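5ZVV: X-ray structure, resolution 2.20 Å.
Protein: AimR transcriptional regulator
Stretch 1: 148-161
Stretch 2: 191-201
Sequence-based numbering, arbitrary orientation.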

ATOM      1  N   LEU A 148      10.563  20.550  -0.194  1.00 29.45           N
ATOM      2  CA  LEU A 148      10.722  19.359  -1.024  1.00 30.37           C
ATOM      3  C   LEU A 148      10.804  18.116  -0.153  1.00 29.53           C
ATOM      4  O   LEU A 148      10.250  17.065  -0.493  1.00 27.12           O
ATOM      5  N   PHE A 149      11.469  18.235   0.998  1.00 27.42           N
ATOM      6  CA  PHE A 149      11.478  17.149   1.966  1.00 25.11           C
ATOM      7  C   PHE A 149      10.096  16.965   2.582  1.00 24.60           C
ATOM      8  O   PHE A 149       9.528  15.865   2.546  1.00 26.57           O
ATOM      9  N   PHE A 150       9.518  18.049   3.112  1.00 26.28           N
ATOM     10  CA  PHE A 150       8.337  17.902   3.958  1.00 22.26           C
ATOM     11  C   PHE A 150       7.104  17.527   3.150  1.00 22.29           C
ATOM     12  O   PHE A 150       6.242  16.794   3.647  1.00 26.43           O
ATOM     13  N   SER A 151       7.002  18.005   1.908  1.00 20.73           N
ATOM     14  CA  SER A 151       5.892  17.594   1.059  1.00 24.77           C
ATOM     15  C   SER A 151       5.887  16.092   0.821  1.00 28.80           C
ATOM     16  O   SER A 151       4.860  15.545   0.404  1.00 28.65           O
ATOM     17  N   ASN A 152       7.005  15.410   1.077  1.00 23.58           N
ATOM     18  CA  ASN A 152       7.031  13.955   1.035  1.00 25.86           C
ATOM     19  C   ASN A 152       6.895  13.327   2.415  1.00 28.56           C
ATOM     20  O   ASN A 152       6.128  12.373   2.585  1.00 22.93           O
ATOM     21  N   ALA A 153       7.605  13.863   3.412  1.00 26.00           N
ATOM     22  CA  ALA A 153       7.530  13.312   4.762  1.00 27.55           C
ATOM     23  C   ALA A 153       6.118  13.394   5.330  1.00 26.92           C
ATOM     24  O   ALA A 153       5.701  12.510   6.087  1.00 26.77           O
HETATM   25  N   MSE A 154       5.369  14.432   4.971  1.00 25.10           N
HETATM   26  CA  MSE A 154       4.006  14.611   5.465  1.00 24.90           C
HETATM   27  C   MSE A 154       3.081  13.508   4.970  1.00 29.75           C
HETATM   28  O   MSE A 154       2.057  13.224   5.589  1.00 25.36           O
ATOM     29  N   LEU A 155       3.442  12.900   3.838  1.00 24.58           N
ATOM     30  CA  LEU A 155       2.630  11.818   3.297  1.00 22.88           C
ATOM     31  C   LEU A 155       2.657  10.602   4.210  1.00 23.35           C
ATOM     32  O   LEU A 155       1.716   9.802   4.204  1.00 26.84           O
HETATM   33  N   MSE A 156       3.712  10.453   5.005  1.00 23.13           N
HETATM   34  CA  MSE A 156       3.862   9.307   5.898  1.00 25.28           C
HETATM   35  C   MSE A 156       2.821   9.310   7.008  1.00 26.41           C
HETATM   36  O   MSE A 156       2.376   8.248   7.444  1.00 29.02           O
ATOM     37  N   TYR A 157       2.441  10.505   7.471  1.00 24.89           N
ATOM     38  CA  TYR A 157       1.398  10.594   8.486  1.00 24.41           C
ATOM     39  C   TYR A 157       0.060  10.116   7.939  1.00 25.19           C
ATOM     40  O   TYR A 157      -0.663   9.372   8.612  1.00 28.72           O
ATOM     41  N   ALA A 158      -0.288  10.532   6.719  1.00 24.39           N
ATOM     42  CA  ALA A 158      -1.539  10.088   6.111  1.00 28.58           C
ATOM     43  C   ALA A 158      -1.524   8.583   5.863  1.00 27.36           C
ATOM     44  O   ALA A 158      -2.496   7.881   6.176  1.00 32.45           O
ATOM     45  N   TYR A 159      -0.422   8.070   5.300  1.00 26.16           N
ATOM     46  CA  TYR A 159      -0.286   6.630   5.098  1.00 25.86           C
ATOM     47  C   TYR A 159      -0.395   5.878   6.417  1.00 28.51           C
ATOM     48  O   TYR A 159      -0.995   4.798   6.478  1.00 29.30           O
ATOM     49  N   LEU A 160       0.193   6.428   7.484  1.00 25.01           N
ATOM     50  CA  LEU A 160      -0.006   5.860   8.811  1.00 31.15           C
ATOM     51  C   LEU A 160      -1.470   5.923   9.218  1.00 31.44           C
ATOM     52  O   LEU A 160      -1.999   4.978   9.815  1.00 37.27           O
ATOM     53  N   ASN A 161      -2.146   7.028   8.895  1.00 28.18           N
ATOM     54  CA  ASN A 161      -3.543   7.173   9.282  1.00 37.35           C
ATOM     55  C   ASN A 161      -4.426   6.141   8.594  1.00 33.64           C
ATOM     56  O   ASN A 161      -5.455   5.741   9.148  1.00 41.93           O
ATOM     57  N   SER A 191      13.714  14.178  13.976  1.00 21.89           N
ATOM     58  CA  SER A 191      12.907  13.615  15.054  1.00 24.08           C
ATOM     59  C   SER A 191      11.589  13.056  14.525  1.00 20.68           C
ATOM     60  O   SER A 191      11.169  11.957  14.919  1.00 21.64           O
ATOM     61  N   ARG A 192      10.932  13.790  13.619  1.00 19.79           N
ATOM     62  CA  ARG A 192       9.695  13.298  13.009  1.00 21.41           C
ATOM     63  C   ARG A 192       9.894  11.923  12.378  1.00 19.66           C
ATOM     64  O   ARG A 192       9.212  10.949  12.732  1.00 20.01           O
ATOM     65  N   VAL A 193      10.830  11.831  11.428  1.00 26.86           N
ATOM     66  CA  VAL A 193      11.064  10.572  10.728  1.00 23.14           C
ATOM     67  C   VAL A 193      11.480   9.480  11.704  1.00 23.47           C
ATOM     68  O   VAL A 193      11.113   8.311  11.534  1.00 24.86           O
ATOM     69  N   SER A 194      12.231   9.838  12.748  1.00 23.70           N
ATOM     70  CA  SER A 194      12.625   8.855  13.751  1.00 24.31           C
ATOM     71  C   SER A 194      11.405   8.242  14.420  1.00 23.98           C
ATOM     72  O   SER A 194      11.329   7.021  14.596  1.00 20.50           O
HETATM   73  N   MSE A 195      10.437   9.071  14.800  1.00 26.10           N
HETATM   74  CA  MSE A 195       9.247   8.523  15.441  1.00 25.24           C
HETATM   75  C   MSE A 195       8.431   7.662  14.480  1.00 25.42           C
HETATM   76  O   MSE A 195       7.970   6.567  14.847  1.00 29.31           O
ATOM     77  N   LEU A 196       8.263   8.153  13.250  1.00 20.29           N
ATOM     78  CA  LEU A 196       7.500   7.396  12.261  1.00 29.71           C
ATOM     79  C   LEU A 196       8.113   6.017  12.030  1.00 30.07           C
ATOM     80  O   LEU A 196       7.412   4.995  12.065  1.00 27.74           O
ATOM     81  N   GLU A 197       9.430   5.966  11.812  1.00 28.72           N
ATOM     82  CA  GLU A 197      10.090   4.683  11.608  1.00 20.61           C
ATOM     83  C   GLU A 197      10.081   3.834  12.871  1.00 25.62           C
ATOM     84  O   GLU A 197      10.082   2.602  12.782  1.00 24.49           O
ATOM     85  N   ALA A 198      10.074   4.464  14.049  1.00 23.17           N
ATOM     86  CA  ALA A 198       9.968   3.699  15.286  1.00 22.66           C
ATOM     87  C   ALA A 198       8.648   2.943  15.349  1.00 26.11           C
ATOM     88  O   ALA A 198       8.617   1.755  15.698  1.00 26.50           O
ATOM     89  N   ASN A 199       7.544   3.613  15.009  1.00 27.39           N
ATOM     90  CA  ASN A 199       6.256   2.925  15.017  1.00 32.49           C
ATOM     91  C   ASN A 199       6.174   1.888  13.901  1.00 33.63           C
ATOM     92  O   ASN A 199       5.578   0.817  14.087  1.00 32.45           O
ATOM     93  N   ILE A 200       6.771   2.179  12.740  1.00 28.33           N
ATOM     94  CA  ILE A 200       6.861   1.170  11.685  1.00 29.43           C
ATOM     95  C   ILE A 200       7.550  -0.084  12.209  1.00 31.91           C
ATOM     96  O   ILE A 200       7.069  -1.208  12.018  1.00 29.14           O
ATOM     97  N   SER A 201       8.683   0.095  12.890  1.00 27.68           N
ATOM     98  CA  SER A 201       9.454  -1.046  13.368  1.00 26.83           C
ATOM     99  C   SER A 201       8.696  -1.816  14.438  1.00 28.63           C
ATOM    100  O   SER A 201       8.705  -3.052  14.439  1.00 30.59           O
TER

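The one hydrogen bond between these two stretches comes from a buried arginine: NH1 of Arg 192 donates to OH of Tyr 157 at 3.2 Å, in the plane of the guanidinium, while Phe 150 covers one face of the same group, its CE1 3.8 Å from CZ of Arg 192. The phenylalanine presents its ring edge, so this is not a parallel stack. An m, t, t side chain carries the guanidinium to both aromatics, and its NE and NH2 are satisfied elsewhere in the structure. Phe 150 (t) and Tyr 157 (m) leave their helix sideways, but their ends come nearer the second stretch, at the arginine.

The rest of the contact is apolar and centres on Leu 196 (m, t), which points toward the first helix and has the largest covered area. Its CD1 sits over the face of the Tyr 157 ring, 4.0 Å from the centroid, in a CH-pi contact, and lies 3.7 Å from CB of Met 156. Its CD2 meets CD2 of Leu 160 (t, p) at 4.1 Å. Met 156, a selenomethionine in the m, t, p rotamer, reaches further along, bringing CE to 4.2 Å from CD1 of Ile 200 (m, t). Toward the N-terminal end, Phe 149 (t) places CZ 4.0 Å from CG2 of Val 193 (t), which lies at the ring edge.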

ATOM      1  CB  LEU A 148      11.968  19.477  -1.904  1.00 28.12           C
ATOM      2  CG  LEU A 148      11.869  20.326  -3.173  1.00 32.74           C
ATOM      3  CD1 LEU A 148      13.242  20.475  -3.818  1.00 36.19           C
ATOM      4  CD2 LEU A 148      10.873  19.720  -4.151  1.00 33.10           C
ATOM      5  CB  PHE A 149      12.528  17.437   3.043  1.00 27.29           C
ATOM      6  CG  PHE A 149      12.737  16.313   4.021  1.00 23.58           C
ATOM      7  CD1 PHE A 149      11.913  16.170   5.125  1.00 21.75           C
ATOM      8  CD2 PHE A 149      13.778  15.417   3.850  1.00 31.97           C
ATOM      9  CE1 PHE A 149      12.110  15.143   6.029  1.00 27.80           C
ATOM     10  CE2 PHE A 149      13.983  14.389   4.753  1.00 32.83           C
ATOM     11  CZ  PHE A 149      13.144  14.253   5.843  1.00 25.71           C
ATOM     12  CB  PHE A 150       8.082  19.184   4.753  1.00 20.82           C
ATOM     13  CG  PHE A 150       7.057  19.022   5.840  1.00 24.47           C
ATOM     14  CD1 PHE A 150       7.372  18.351   7.011  1.00 21.80           C
ATOM     15  CD2 PHE A 150       5.777  19.531   5.688  1.00 25.01           C
ATOM     16  CE1 PHE A 150       6.433  18.193   8.012  1.00 22.65           C
ATOM     17  CE2 PHE A 150       4.833  19.380   6.685  1.00 22.13           C
ATOM     18  CZ  PHE A 150       5.162  18.707   7.850  1.00 21.12           C
ATOM     19  CB  SER A 151       5.939  18.336  -0.278  1.00 25.59           C
ATOM     20  OG  SER A 151       7.129  18.041  -0.985  1.00 27.82           O
ATOM     21  CB  ASN A 152       8.318  13.470   0.363  1.00 24.32           C
ATOM     22  CG  ASN A 152       8.296  13.676  -1.138  1.00 30.97           C
ATOM     23  OD1 ASN A 152       7.629  12.940  -1.862  1.00 34.55           O
ATOM     24  ND2 ASN A 152       9.016  14.685  -1.612  1.00 36.39           N
ATOM     25  CB  ALA A 153       8.513  14.041   5.679  1.00 21.62           C
HETATM   26  CB  MSE A 154       3.456  15.974   5.041  1.00 27.16           C
HETATM   27  CG  MSE A 154       3.067  16.048   3.577  1.00 29.64           C
HETATM   28 SE   MSE A 154       2.439  17.822   3.080  1.00 40.80          SE
HETATM   29  CE  MSE A 154       1.663  17.421   1.331  1.00 30.80           C
ATOM     30  CB  LEU A 155       3.117  11.441   1.897  1.00 28.63           C
ATOM     31  CG  LEU A 155       2.988  12.499   0.805  1.00 29.51           C
ATOM     32  CD1 LEU A 155       3.444  11.943  -0.536  1.00 34.75           C
ATOM     33  CD2 LEU A 155       1.556  13.020   0.710  1.00 30.19           C
HETATM   34  CB  MSE A 156       5.266   9.283   6.503  1.00 24.95           C
HETATM   35  CG  MSE A 156       6.372   9.107   5.486  1.00 22.95           C
HETATM   36 SE   MSE A 156       8.133   9.068   6.318  1.00 38.34          SE
HETATM   37  CE  MSE A 156       7.965   7.394   7.314  1.00 22.05           C
ATOM     38  CB  TYR A 157       1.285  12.024   9.013  1.00 21.91           C
ATOM     39  CG  TYR A 157       2.500  12.491   9.786  1.00 22.60           C
ATOM     40  CD1 TYR A 157       2.766  12.003  11.058  1.00 22.28           C
ATOM     41  CD2 TYR A 157       3.375  13.424   9.246  1.00 20.66           C
ATOM     42  CE1 TYR A 157       3.877  12.426  11.767  1.00 23.59           C
ATOM     43  CE2 TYR A 157       4.486  13.852   9.946  1.00 19.50           C
ATOM     44  CZ  TYR A 157       4.731  13.350  11.207  1.00 20.77           C
ATOM     45  OH  TYR A 157       5.834  13.775  11.908  1.00 22.49           O
ATOM     46  CB  ALA A 158      -1.789  10.851   4.811  1.00 27.63           C
ATOM     47  CB  TYR A 159       1.043   6.313   4.413  1.00 26.51           C
ATOM     48  CG  TYR A 159       1.096   6.676   2.947  1.00 27.62           C
ATOM     49  CD1 TYR A 159       0.055   6.345   2.091  1.00 28.65           C
ATOM     50  CD2 TYR A 159       2.190   7.350   2.418  1.00 23.87           C
ATOM     51  CE1 TYR A 159       0.102   6.676   0.750  1.00 26.93           C
ATOM     52  CE2 TYR A 159       2.244   7.689   1.083  1.00 25.74           C
ATOM     53  CZ  TYR A 159       1.196   7.349   0.251  1.00 26.18           C
ATOM     54  OH  TYR A 159       1.248   7.681  -1.082  1.00 36.34           O
ATOM     55  CB  LEU A 160       0.859   6.596   9.836  1.00 31.10           C
ATOM     56  CG  LEU A 160       0.600   6.262  11.305  1.00 25.83           C
ATOM     57  CD1 LEU A 160       0.993   4.825  11.607  1.00 22.75           C
ATOM     58  CD2 LEU A 160       1.336   7.233  12.218  1.00 23.97           C
ATOM     59  CB  ASN A 161      -4.032   8.589   8.976  1.00 34.50           C
ATOM     60  CG  ASN A 161      -5.419   8.857   9.530  1.00 42.73           C
ATOM     61  OD1 ASN A 161      -5.599   8.985  10.742  1.00 47.60           O
ATOM     62  ND2 ASN A 161      -6.406   8.952   8.645  1.00 42.46           N
ATOM     63  CB  SER A 191      12.663  14.671  16.131  1.00 19.40           C
ATOM     64  OG  SER A 191      11.934  15.770  15.612  1.00 24.37           O
ATOM     65  CB  ARG A 192       9.196  14.289  11.955  1.00 21.60           C
ATOM     66  CG  ARG A 192       8.603  15.590  12.473  1.00 19.83           C
ATOM     67  CD  ARG A 192       8.171  16.438  11.285  1.00 18.23           C
ATOM     68  NE  ARG A 192       7.587  17.724  11.649  1.00 21.88           N
ATOM     69  CZ  ARG A 192       6.286  17.930  11.834  1.00 19.47           C
ATOM     70  NH1 ARG A 192       5.427  16.928  11.708  1.00 19.25           N
ATOM     71  NH2 ARG A 192       5.847  19.139  12.150  1.00 18.50           N
ATOM     72  CB  VAL A 193      12.111  10.778   9.615  1.00 24.14           C
ATOM     73  CG1 VAL A 193      12.404   9.462   8.905  1.00 29.21           C
ATOM     74  CG2 VAL A 193      11.620  11.826   8.627  1.00 27.41           C
ATOM     75  CB  SER A 194      13.541   9.497  14.793  1.00 21.46           C
ATOM     76  OG  SER A 194      14.891   9.482  14.366  1.00 26.01           O
HETATM   77  CB  MSE A 195       8.382   9.641  16.021  1.00 25.32           C
HETATM   78  CG  MSE A 195       8.894  10.125  17.365  1.00 27.07           C
HETATM   79 SE   MSE A 195       9.576   8.623  18.429  1.00 48.78          SE
HETATM   80  CE  MSE A 195       7.907   7.621  18.645  1.00 27.03           C
ATOM     81  CB  LEU A 196       7.409   8.189  10.957  1.00 26.55           C
ATOM     82  CG  LEU A 196       6.441   9.373  11.052  1.00 28.77           C
ATOM     83  CD1 LEU A 196       6.526  10.277   9.833  1.00 25.59           C
ATOM     84  CD2 LEU A 196       5.016   8.868  11.243  1.00 27.29           C
ATOM     85  CB  GLU A 197      11.519   4.901  11.121  1.00 25.93           C
ATOM     86  CG  GLU A 197      11.592   5.450   9.712  1.00 30.79           C
ATOM     87  CD  GLU A 197      13.005   5.769   9.287  1.00 39.86           C
ATOM     88  OE1 GLU A 197      13.841   6.058  10.169  1.00 39.02           O
ATOM     89  OE2 GLU A 197      13.278   5.728   8.068  1.00 44.45           O
ATOM     90  CB  ALA A 198      10.115   4.623  16.496  1.00 24.42           C
ATOM     91  CB  ASN A 199       5.118   3.938  14.913  1.00 39.40           C
ATOM     92  CG  ASN A 199       4.956   4.760  16.178  1.00 47.37           C
ATOM     93  OD1 ASN A 199       5.248   4.292  17.281  1.00 38.36           O
ATOM     94  ND2 ASN A 199       4.489   5.994  16.023  1.00 55.92           N
ATOM     95  CB  ILE A 200       7.598   1.731  10.457  1.00 27.58           C
ATOM     96  CG1 ILE A 200       6.771   2.817   9.769  1.00 29.51           C
ATOM     97  CG2 ILE A 200       7.924   0.611   9.481  1.00 30.73           C
ATOM     98  CD1 ILE A 200       7.481   3.453   8.594  1.00 25.36           C
ATOM     99  CB  SER A 201      10.806  -0.577  13.901  1.00 24.36           C
ATOM    100  OG  SER A 201      11.538   0.086  12.884  1.00 27.64           O
TER